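Local atomic coordinates of orotidine 5'-phosphate decarboxylase (Methanocaldococcus jannaschii, PDB entry 4LUI), a protein that probably catalyses the decarboxylation of orotidine 5'-monophosphate to uridine 5'-monophosphate, the last step of de novo UMP synthesis, and works as a homodimer. Residues B[23-33]-B[46-56]; B[74-84]-B[100-109]. All blocks are in the same frame, centred on the assembly; numbering follows the deposited sequence.

Contact 1: residues B[23-33]-B[46-56]; sequences KLMLALDVLDR and YVDAIKVGYPL
Two backbone donors converge on the carbonyl oxygen of Leu24: Asp48 N lies 2.8 Å from Leu24 O, in the carbonyl plane, while Ala49 N approaches the same oxygen from 3.1 Å, tilted out of that plane. Asp48 returns the grip through its side chain. With CG anti to its own carbonyl carbon (chi1 -62°), the carboxylate is carried across to Leu24 N, where OD2 accepts at 2.8 Å through its anti lone pair in a nearly straight bond (172° at the hydrogen). OD2 also pairs with Lys228 in helix 220-230. An alanine here would probably leave both Leu24 N and the ammonium of Lys228 without the carboxylate they share. Beyond this clamp the ladder is regular: Leu26 N bonds Ala49 O, Lys51 N bonds Leu26 O and Leu28 N bonds Lys51 O. Strands 23-27 and 49-53 run parallel, the axes of these short segments diverging by 29°, as the first two staves of the TIM barrel, joined by the right-handed crossover through helix 33-43. On the face with Met25, Ala49 and Lys51, SD of Met25 lies 3.8 Å from Lys51 CB, and CE of Lys51 passes Ala27 CB. The lysine starts extended, then bends at chi3 and chi4, bringing NZ to a salt bridge with Asp79 and to two waters. Those waters link it to Asp29, one to each carboxylate oxygen; Lys51 NZ and Asp29 OD1 themselves are 4.7 Å apart, not in direct contact. Both residues are predicted to bind substrate. Ile50, on the opposite face, has Leu28 lying beside it and pointing the same way, CD2 of Leu28 being 4.0 Å from Ile50 CG2, with Val40 of helix 33-43 packed against both. Farther along, CD2 of Leu31 meets Pro55 CB at 3.7 Å.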
loop_
_atom_site.group_PDB
_atom_site.type_symbol
_atom_site.label_atom_id
_atom_site.label_comp_id
_atom_site.label_asym_id
_atom_site.label_seq_id
_atom_site.Cartn_x
_atom_site.Cartn_y
_atom_site.Cartn_z
ATOM N N LYS B 23 -18.245 -15.617 7.986
ATOM C CA LYS B 23 -17.976 -15.908 6.588
ATOM C C LYS B 23 -16.522 -16.355 6.423
ATOM O O LYS B 23 -15.659 -15.987 7.214
ATOM C CB LYS B 23 -18.254 -14.668 5.742
ATOM C CG LYS B 23 -19.749 -14.330 5.683
ATOM C CD LYS B 23 -20.027 -13.093 4.852
ATOM C CE LYS B 23 -19.908 -11.830 5.673
ATOM N NZ LYS B 23 -20.402 -10.641 4.909
ATOM N N LEU B 24 -16.257 -17.165 5.403
ATOM C CA LEU B 24 -14.903 -17.625 5.136
ATOM C C LEU B 24 -14.290 -16.820 3.996
ATOM O O LEU B 24 -14.827 -16.790 2.887
ATOM C CB LEU B 24 -14.906 -19.118 4.789
ATOM C CG LEU B 24 -13.572 -19.704 4.333
ATOM C CD1 LEU B 24 -12.529 -19.597 5.445
ATOM C CD2 LEU B 24 -13.765 -21.162 3.914
ATOM N N MET B 25 -13.170 -16.161 4.278
ATOM C CA MET B 25 -12.482 -15.343 3.289
ATOM C C MET B 25 -11.160 -15.994 2.952
ATOM O O MET B 25 -10.341 -16.227 3.836
ATOM C CB MET B 25 -12.243 -13.924 3.827
ATOM C CG MET B 25 -11.494 -13.025 2.836
ATOM S SD MET B 25 -11.199 -11.375 3.507
ATOM C CE MET B 25 -12.864 -10.747 3.587
ATOM N N LEU B 26 -10.955 -16.297 1.673
ATOM C CA LEU B 26 -9.689 -16.869 1.227
ATOM C C LEU B 26 -8.677 -15.770 0.937
ATOM O O LEU B 26 -8.962 -14.879 0.129
ATOM C CB LEU B 26 -9.908 -17.721 -0.045
ATOM C CG LEU B 26 -8.630 -18.224 -0.744
ATOM C CD1 LEU B 26 -7.829 -19.131 0.184
ATOM C CD2 LEU B 26 -8.955 -18.935 -2.063
ATOM N N ALA B 27 -7.511 -15.830 1.584
ATOM C CA ALA B 27 -6.407 -14.939 1.231
ATOM C C ALA B 27 -5.653 -15.589 0.077
ATOM O O ALA B 27 -4.879 -16.531 0.278
ATOM C CB ALA B 27 -5.472 -14.683 2.443
ATOM N N LEU B 28 -5.892 -15.102 -1.136
ATOM C CA LEU B 28 -5.415 -15.784 -2.333
ATOM C C LEU B 28 -4.031 -15.273 -2.681
ATOM O O LEU B 28 -3.833 -14.591 -3.684
ATOM C CB LEU B 28 -6.382 -15.552 -3.491
ATOM C CG LEU B 28 -6.083 -16.299 -4.794
ATOM C CD1 LEU B 28 -5.994 -17.792 -4.543
ATOM C CD2 LEU B 28 -7.152 -15.988 -5.820
ATOM N N ASP B 29 -3.064 -15.614 -1.840
ATOM C CA ASP B 29 -1.732 -15.034 -1.948
ATOM C C ASP B 29 -0.808 -15.913 -2.790
ATOM O O ASP B 29 0.141 -16.521 -2.288
ATOM C CB ASP B 29 -1.166 -14.786 -0.555
ATOM C CG ASP B 29 -1.980 -13.775 0.226
ATOM O OD1 ASP B 29 -2.560 -12.863 -0.405
ATOM O OD2 ASP B 29 -2.051 -13.903 1.466
ATOM N N VAL B 30 -1.123 -16.000 -4.077
ATOM C CA VAL B 30 -0.251 -16.657 -5.041
ATOM C C VAL B 30 0.228 -15.585 -6.018
ATOM O O VAL B 30 -0.338 -14.502 -6.072
ATOM C CB VAL B 30 -0.966 -17.803 -5.775
ATOM C CG1 VAL B 30 -1.376 -18.874 -4.780
ATOM C CG2 VAL B 30 -2.184 -17.278 -6.524
ATOM N N LEU B 31 1.300 -15.862 -6.746
ATOM C CA LEU B 31 1.850 -14.876 -7.669
ATOM C C LEU B 31 1.382 -15.096 -9.094
ATOM O O LEU B 31 1.312 -14.158 -9.885
ATOM C CB LEU B 31 3.370 -14.930 -7.643
ATOM C CG LEU B 31 4.062 -14.612 -6.319
ATOM C CD1 LEU B 31 5.555 -14.814 -6.481
ATOM C CD2 LEU B 31 3.766 -13.185 -5.884
ATOM N N ASP B 32 1.074 -16.343 -9.417
ATOM C CA ASP B 32 0.770 -16.724 -10.786
ATOM C C ASP B 32 -0.731 -16.656 -11.062
ATOM O O ASP B 32 -1.541 -17.211 -10.312
ATOM C CB ASP B 32 1.297 -18.129 -11.043
ATOM C CG ASP B 32 0.947 -18.635 -12.413
ATOM O OD1 ASP B 32 1.675 -18.309 -13.374
ATOM O OD2 ASP B 32 -0.059 -19.359 -12.528
ATOM N N ARG B 33 -1.106 -15.983 -12.145
ATOM C CA ARG B 33 -2.523 -15.731 -12.380
ATOM C C ARG B 33 -3.286 -17.000 -12.756
ATOM O O ARG B 33 -4.448 -17.141 -12.371
ATOM C CB ARG B 33 -2.747 -14.608 -13.398
ATOM C CG ARG B 33 -2.510 -15.006 -14.831
ATOM C CD ARG B 33 -2.724 -13.833 -15.781
ATOM N NE ARG B 33 -4.121 -13.415 -15.888
ATOM C CZ ARG B 33 -5.058 -14.095 -16.541
ATOM N NH1 ARG B 33 -4.763 -15.247 -17.128
ATOM N NH2 ARG B 33 -6.298 -13.632 -16.600
ATOM N N TYR B 46 -17.342 -22.963 -1.475
ATOM C CA TYR B 46 -17.112 -23.047 -0.033
ATOM C C TYR B 46 -16.653 -21.744 0.603
ATOM O O TYR B 46 -16.816 -21.546 1.805
ATOM C CB TYR B 46 -16.101 -24.145 0.276
ATOM C CG TYR B 46 -16.651 -25.503 -0.032
ATOM C CD1 TYR B 46 -17.598 -26.084 0.795
ATOM C CD2 TYR B 46 -16.253 -26.191 -1.167
ATOM C CE1 TYR B 46 -18.121 -27.334 0.507
ATOM C CE2 TYR B 46 -16.769 -27.436 -1.461
ATOM C CZ TYR B 46 -17.701 -28.002 -0.622
ATOM O OH TYR B 46 -18.211 -29.244 -0.916
ATOM N N VAL B 47 -16.069 -20.858 -0.192
ATOM C CA VAL B 47 -15.614 -19.583 0.341
ATOM C C VAL B 47 -16.678 -18.526 0.122
ATOM O O VAL B 47 -17.468 -18.613 -0.817
ATOM C CB VAL B 47 -14.272 -19.128 -0.295
ATOM C CG1 VAL B 47 -13.222 -20.206 -0.116
ATOM C CG2 VAL B 47 -14.459 -18.799 -1.780
ATOM N N ASP B 48 -16.706 -17.532 1.004
ATOM C CA ASP B 48 -17.694 -16.466 0.902
ATOM C C ASP B 48 -17.073 -15.215 0.294
ATOM O O ASP B 48 -17.782 -14.364 -0.248
ATOM C CB ASP B 48 -18.273 -16.145 2.280
ATOM C CG ASP B 48 -18.995 -17.325 2.873
ATOM O OD1 ASP B 48 -20.051 -17.707 2.316
ATOM O OD2 ASP B 48 -18.506 -17.889 3.872
ATOM N N ALA B 49 -15.753 -15.114 0.386
ATOM C CA ALA B 49 -15.037 -13.953 -0.140
ATOM C C ALA B 49 -13.632 -14.334 -0.565
ATOM O O ALA B 49 -13.065 -15.301 -0.062
ATOM C CB ALA B 49 -14.981 -12.828 0.901
ATOM N N ILE B 50 -13.072 -13.562 -1.489
ATOM C CA ILE B 50 -11.695 -13.764 -1.926
ATOM C C ILE B 50 -10.938 -12.458 -1.745
ATOM O O ILE B 50 -11.403 -11.409 -2.204
ATOM C CB ILE B 50 -11.634 -14.200 -3.402
ATOM C CG1 ILE B 50 -12.380 -15.532 -3.587
ATOM C CG2 ILE B 50 -10.175 -14.330 -3.862
ATOM C CD1 ILE B 50 -12.529 -15.965 -5.013
ATOM N N LYS B 51 -9.795 -12.520 -1.062
ATOM C CA LYS B 51 -8.960 -11.343 -0.814
ATOM C C LYS B 51 -7.694 -11.439 -1.663
ATOM O O LYS B 51 -6.966 -12.441 -1.610
ATOM C CB LYS B 51 -8.613 -11.253 0.685
ATOM C CG LYS B 51 -7.841 -9.996 1.107
ATOM C CD LYS B 51 -7.634 -9.905 2.635
ATOM C CE LYS B 51 -6.576 -10.887 3.145
ATOM N NZ LYS B 51 -5.200 -10.564 2.660
ATOM N N VAL B 52 -7.439 -10.401 -2.453
ATOM C CA VAL B 52 -6.269 -10.378 -3.314
ATOM C C VAL B 52 -5.385 -9.201 -2.937
ATOM O O VAL B 52 -5.881 -8.142 -2.525
ATOM C CB VAL B 52 -6.636 -10.301 -4.808
ATOM C CG1 VAL B 52 -7.370 -11.577 -5.252
ATOM C CG2 VAL B 52 -7.453 -9.062 -5.101
ATOM N N GLY B 53 -4.080 -9.387 -3.065
ATOM C CA GLY B 53 -3.152 -8.326 -2.709
ATOM C C GLY B 53 -2.305 -7.871 -3.875
ATOM O O GLY B 53 -2.427 -8.375 -4.987
ATOM N N TYR B 54 -1.417 -6.916 -3.608
ATOM C CA TYR B 54 -0.526 -6.401 -4.640
ATOM C C TYR B 54 0.418 -7.391 -5.332
ATOM O O TYR B 54 0.661 -7.251 -6.529
ATOM C CB TYR B 54 0.265 -5.204 -4.108
ATOM C CG TYR B 54 -0.528 -3.903 -4.133
ATOM C CD1 TYR B 54 -1.170 -3.492 -5.295
ATOM C CD2 TYR B 54 -0.603 -3.084 -3.015
ATOM C CE1 TYR B 54 -1.872 -2.308 -5.347
ATOM C CE2 TYR B 54 -1.306 -1.876 -3.059
ATOM C CZ TYR B 54 -1.938 -1.509 -4.235
ATOM O OH TYR B 54 -2.660 -0.332 -4.327
ATOM N N PRO B 55 0.990 -8.357 -4.589
ATOM C CA PRO B 55 1.906 -9.245 -5.320
ATOM C C PRO B 55 1.238 -9.957 -6.499
ATOM O O PRO B 55 1.843 -10.060 -7.577
ATOM C CB PRO B 55 2.372 -10.227 -4.242
ATOM C CG PRO B 55 2.274 -9.400 -2.950
ATOM C CD PRO B 55 1.014 -8.606 -3.131
ATOM N N LEU B 56 -0.000 -10.394 -6.312
ATOM C CA LEU B 56 -0.730 -11.014 -7.412
ATOM C C LEU B 56 -1.114 -9.980 -8.465
ATOM O O LEU B 56 -0.876 -10.169 -9.658
ATOM C CB LEU B 56 -1.979 -11.716 -6.899
ATOM C CG LEU B 56 -2.909 -12.309 -7.970
ATOM C CD1 LEU B 56 -2.194 -13.358 -8.807
ATOM C CD2 LEU B 56 -4.147 -12.890 -7.317
HETATM O O HOH W 1 -3.164 -11.987 -3.226
HETATM O O HOH W 2 -4.907 -11.760 0.078
HETATM O O HOH W 3 -2.848 -12.020 3.247
HETATM O O HOH W 4 2.938 -11.655 -9.320
#

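Contact 2: residues B[74-84]-B[100-109]; sequences KEVIADFKVAD and ADGIIVHGFV
Ile77 and Ile104 meet at about a right angle, CG2 of Ile77 lying 3.8 Å from Ile104 CD1. The other arm of Ile77 reaches over Gly102: its CD1 is 3.7 Å from Gly102 CA, and a beta carbon there would clash. Ile104 also slants across Asp79, its CD1 3.6 Å from Asp79 OD1. That oxygen receives Lys81 NZ at 2.8 Å, on the syn side but tilted out of the carboxylate plane. Lys81, the predicted proton donor, is also salt-bridged to Asp84 of the second subunit. Val82 crosses Ile103 nearly perpendicularly, CG2 of Val82 lying 3.6 Å from Ile103 CD1. This follows a beta bulge: the register slips by two between Ala78 and Val82, and Val82 N rejoins the ladder on a lone pair of Ile104 O. The His106 ring presents its edge to Lys81 O, 3.4 Å from His106 CD2, while CE1 of Phe108 sits over one ring face; His106 NE2 is hydrogen-bonded to Ala83 O of the second subunit. Strands 75-82 and 102-106 are consecutive barrel staves, with Thr96 of helix 86-97 against Ala78 and Ile103 outside, and Ile129 of strand 127-131 against Ile77 and Ile104 inside.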
loop_
_atom_site.group_PDB
_atom_site.type_symbol
_atom_site.label_atom_id
_atom_site.label_comp_id
_atom_site.label_asym_id
_atom_site.label_seq_id
_atom_site.Cartn_x
_atom_site.Cartn_y
_atom_site.Cartn_z
ATOM N N LYS B 74 -18.527 -14.367 -6.068
ATOM C CA LYS B 74 -18.398 -14.058 -4.651
ATOM C C LYS B 74 -17.648 -12.734 -4.490
ATOM O O LYS B 74 -17.020 -12.234 -5.426
ATOM C CB LYS B 74 -17.668 -15.182 -3.902
ATOM C CG LYS B 74 -18.341 -16.564 -3.981
ATOM C CD LYS B 74 -19.572 -16.644 -3.093
ATOM C CE LYS B 74 -20.318 -17.975 -3.268
ATOM N NZ LYS B 74 -19.684 -19.108 -2.531
ATOM N N GLU B 75 -17.722 -12.188 -3.287
ATOM C CA GLU B 75 -17.145 -10.896 -2.953
ATOM C C GLU B 75 -15.626 -10.898 -3.111
ATOM O O GLU B 75 -14.955 -11.765 -2.570
ATOM C CB GLU B 75 -17.507 -10.592 -1.503
ATOM C CG GLU B 75 -16.979 -9.300 -0.959
ATOM C CD GLU B 75 -17.513 -9.034 0.430
ATOM O OE1 GLU B 75 -17.577 -9.991 1.246
ATOM O OE2 GLU B 75 -17.894 -7.876 0.695
ATOM N N VAL B 76 -15.079 -9.921 -3.827
ATOM C CA VAL B 76 -13.623 -9.816 -3.973
ATOM C C VAL B 76 -13.116 -8.550 -3.292
ATOM O O VAL B 76 -13.561 -7.443 -3.606
ATOM C CB VAL B 76 -13.191 -9.829 -5.449
ATOM C CG1 VAL B 76 -11.681 -9.580 -5.581
ATOM C CG2 VAL B 76 -13.578 -11.157 -6.085
ATOM N N ILE B 77 -12.187 -8.726 -2.358
ATOM C CA ILE B 77 -11.655 -7.623 -1.555
ATOM C C ILE B 77 -10.198 -7.380 -1.912
ATOM O O ILE B 77 -9.406 -8.316 -1.944
ATOM C CB ILE B 77 -11.712 -7.950 -0.049
ATOM C CG1 ILE B 77 -13.154 -8.226 0.394
ATOM C CG2 ILE B 77 -11.087 -6.827 0.787
ATOM C CD1 ILE B 77 -14.145 -7.160 -0.016
ATOM N N ALA B 78 -9.849 -6.130 -2.197
ATOM C CA ALA B 78 -8.472 -5.793 -2.551
ATOM C C ALA B 78 -7.696 -5.332 -1.330
ATOM O O ALA B 78 -7.967 -4.257 -0.781
ATOM C CB ALA B 78 -8.445 -4.729 -3.627
ATOM N N ASP B 79 -6.741 -6.151 -0.901
ATOM C CA ASP B 79 -5.973 -5.847 0.294
ATOM C C ASP B 79 -4.771 -5.007 -0.125
ATOM O O ASP B 79 -3.652 -5.509 -0.264
ATOM C CB ASP B 79 -5.541 -7.139 0.982
ATOM C CG ASP B 79 -4.937 -6.905 2.353
ATOM O OD1 ASP B 79 -4.815 -5.727 2.769
ATOM O OD2 ASP B 79 -4.569 -7.905 3.006
ATOM N N PHE B 80 -5.026 -3.718 -0.346
ATOM C CA PHE B 80 -4.029 -2.827 -0.933
ATOM C C PHE B 80 -3.425 -1.865 0.089
ATOM O O PHE B 80 -2.585 -1.025 -0.267
ATOM C CB PHE B 80 -4.669 -2.030 -2.063
ATOM C CG PHE B 80 -4.865 -2.816 -3.331
ATOM C CD1 PHE B 80 -4.490 -4.150 -3.417
ATOM C CD2 PHE B 80 -5.422 -2.205 -4.447
ATOM C CE1 PHE B 80 -4.672 -4.876 -4.608
ATOM C CE2 PHE B 80 -5.595 -2.910 -5.639
ATOM C CZ PHE B 80 -5.226 -4.254 -5.718
ATOM N N LYS B 81 -3.853 -1.997 1.340
ATOM C CA LYS B 81 -3.271 -1.219 2.441
ATOM C C LYS B 81 -3.120 0.267 2.082
ATOM O O LYS B 81 -2.056 0.856 2.310
ATOM C CB LYS B 81 -1.882 -1.775 2.806
ATOM C CG LYS B 81 -1.878 -3.219 3.330
ATOM C CD LYS B 81 -2.839 -3.406 4.493
ATOM C CE LYS B 81 -2.491 -4.654 5.322
ATOM N NZ LYS B 81 -2.641 -5.913 4.527
ATOM N N VAL B 82 -4.166 0.856 1.510
ATOM C CA VAL B 82 -4.069 2.184 0.905
ATOM C C VAL B 82 -3.610 3.191 1.956
ATOM O O VAL B 82 -4.155 3.235 3.063
ATOM C CB VAL B 82 -5.419 2.638 0.315
ATOM C CG1 VAL B 82 -5.240 3.924 -0.451
ATOM C CG2 VAL B 82 -5.992 1.552 -0.609
ATOM N N ALA B 83 -2.591 3.970 1.619
ATOM C CA ALA B 83 -1.904 4.756 2.624
ATOM C C ALA B 83 -1.269 5.996 2.018
ATOM O O ALA B 83 -0.094 6.270 2.250
ATOM C CB ALA B 83 -0.843 3.890 3.324
ATOM N N ASP B 84 -2.054 6.751 1.251
ATOM C CA ASP B 84 -1.567 7.977 0.623
ATOM C C ASP B 84 -2.431 9.196 0.975
ATOM O O ASP B 84 -3.321 9.115 1.818
ATOM C CB ASP B 84 -1.460 7.787 -0.902
ATOM C CG ASP B 84 -0.230 8.446 -1.493
ATOM O OD1 ASP B 84 -0.044 9.664 -1.267
ATOM O OD2 ASP B 84 0.554 7.736 -2.172
ATOM N N ALA B 100 -13.126 -4.812 -8.064
ATOM C CA ALA B 100 -13.242 -5.329 -6.702
ATOM C C ALA B 100 -14.521 -4.831 -6.032
ATOM O O ALA B 100 -15.092 -3.815 -6.425
ATOM C CB ALA B 100 -12.048 -4.922 -5.873
ATOM N N ASP B 101 -14.946 -5.549 -5.002
ATOM C CA ASP B 101 -16.148 -5.196 -4.266
ATOM C C ASP B 101 -15.837 -4.422 -3.001
ATOM O O ASP B 101 -16.729 -3.841 -2.401
ATOM C CB ASP B 101 -16.918 -6.463 -3.917
ATOM C CG ASP B 101 -17.335 -7.214 -5.147
ATOM O OD1 ASP B 101 -18.104 -6.628 -5.943
ATOM O OD2 ASP B 101 -16.887 -8.366 -5.329
ATOM N N GLY B 102 -14.575 -4.430 -2.602
ATOM C CA GLY B 102 -14.160 -3.730 -1.404
ATOM C C GLY B 102 -12.667 -3.505 -1.445
ATOM O O GLY B 102 -11.946 -4.154 -2.202
ATOM N N ILE B 103 -12.210 -2.557 -0.637
ATOM C CA ILE B 103 -10.800 -2.215 -0.599
ATOM C C ILE B 103 -10.363 -1.980 0.848
ATOM O O ILE B 103 -11.122 -1.417 1.655
ATOM C CB ILE B 103 -10.525 -0.983 -1.509
ATOM C CG1 ILE B 103 -9.027 -0.703 -1.632
ATOM C CG2 ILE B 103 -11.300 0.253 -1.034
ATOM C CD1 ILE B 103 -8.739 0.436 -2.615
ATOM N N ILE B 104 -9.155 -2.444 1.177
ATOM C CA ILE B 104 -8.613 -2.305 2.522
ATOM C C ILE B 104 -7.660 -1.113 2.575
ATOM O O ILE B 104 -6.757 -0.989 1.736
ATOM C CB ILE B 104 -7.911 -3.610 2.981
ATOM C CG1 ILE B 104 -8.960 -4.716 3.158
ATOM C CG2 ILE B 104 -7.142 -3.380 4.278
ATOM C CD1 ILE B 104 -8.375 -6.111 3.325
ATOM N N VAL B 105 -7.897 -0.232 3.549
ATOM C CA VAL B 105 -7.122 0.994 3.719
ATOM C C VAL B 105 -6.499 1.075 5.118
ATOM O O VAL B 105 -7.004 0.479 6.074
ATOM C CB VAL B 105 -7.996 2.244 3.481
ATOM C CG1 VAL B 105 -8.757 2.097 2.155
ATOM C CG2 VAL B 105 -8.989 2.448 4.625
ATOM N N HIS B 106 -5.383 1.790 5.229
ATOM C CA HIS B 106 -4.837 2.130 6.543
ATOM C C HIS B 106 -5.559 3.333 7.107
ATOM O O HIS B 106 -5.898 4.260 6.373
ATOM C CB HIS B 106 -3.334 2.447 6.463
ATOM C CG HIS B 106 -2.454 1.240 6.589
ATOM N ND1 HIS B 106 -2.358 0.507 7.751
ATOM C CD2 HIS B 106 -1.615 0.651 5.703
ATOM C CE1 HIS B 106 -1.498 -0.483 7.580
ATOM N NE2 HIS B 106 -1.048 -0.429 6.339
ATOM N N GLY B 107 -5.821 3.306 8.407
ATOM C CA GLY B 107 -6.338 4.477 9.087
ATOM C C GLY B 107 -5.225 5.390 9.581
ATOM O O GLY B 107 -5.486 6.559 9.907
ATOM N N PHE B 108 -3.988 4.883 9.658
ATOM C CA PHE B 108 -2.921 5.689 10.275
ATOM C C PHE B 108 -2.595 6.979 9.528
ATOM O O PHE B 108 -2.073 7.923 10.122
ATOM C CB PHE B 108 -1.656 4.870 10.658
ATOM C CG PHE B 108 -0.744 4.513 9.508
ATOM C CD1 PHE B 108 -0.718 3.222 9.005
ATOM C CD2 PHE B 108 0.146 5.445 8.979
ATOM C CE1 PHE B 108 0.172 2.873 7.962
ATOM C CE2 PHE B 108 1.009 5.101 7.931
ATOM C CZ PHE B 108 1.007 3.816 7.425
ATOM N N VAL B 109 -2.946 7.037 8.246
ATOM C CA VAL B 109 -2.695 8.232 7.449
ATOM C C VAL B 109 -3.760 9.316 7.654
ATOM O O VAL B 109 -3.647 10.417 7.121
ATOM C CB VAL B 109 -2.451 7.907 5.942
ATOM C CG1 VAL B 109 -1.232 7.009 5.788
ATOM C CG2 VAL B 109 -3.649 7.213 5.336
HETATM O O HOH W 5 -5.668 5.477 3.813
#

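The two contacts follow one another along the chain, contact 1 closing before contact 2 opens, with centres about 13 Å apart. Each joins the strands of one beta-alpha-beta unit, and together they supply the first four staves of the closed eight-stranded barrel. Strands 49-53 and 75-82 are neighbours, so the seam between the contacts is itself part of the sheet: Val52 O and Asp79 N, 2.7 Å apart, probably form a hydrogen bond. The Lys51-Asp79 salt bridge bridges the same seam and unites the predicted substrate-binding groups of both contacts. Each also touches the second subunit, placing this part of the probable active site beside the dimer interface.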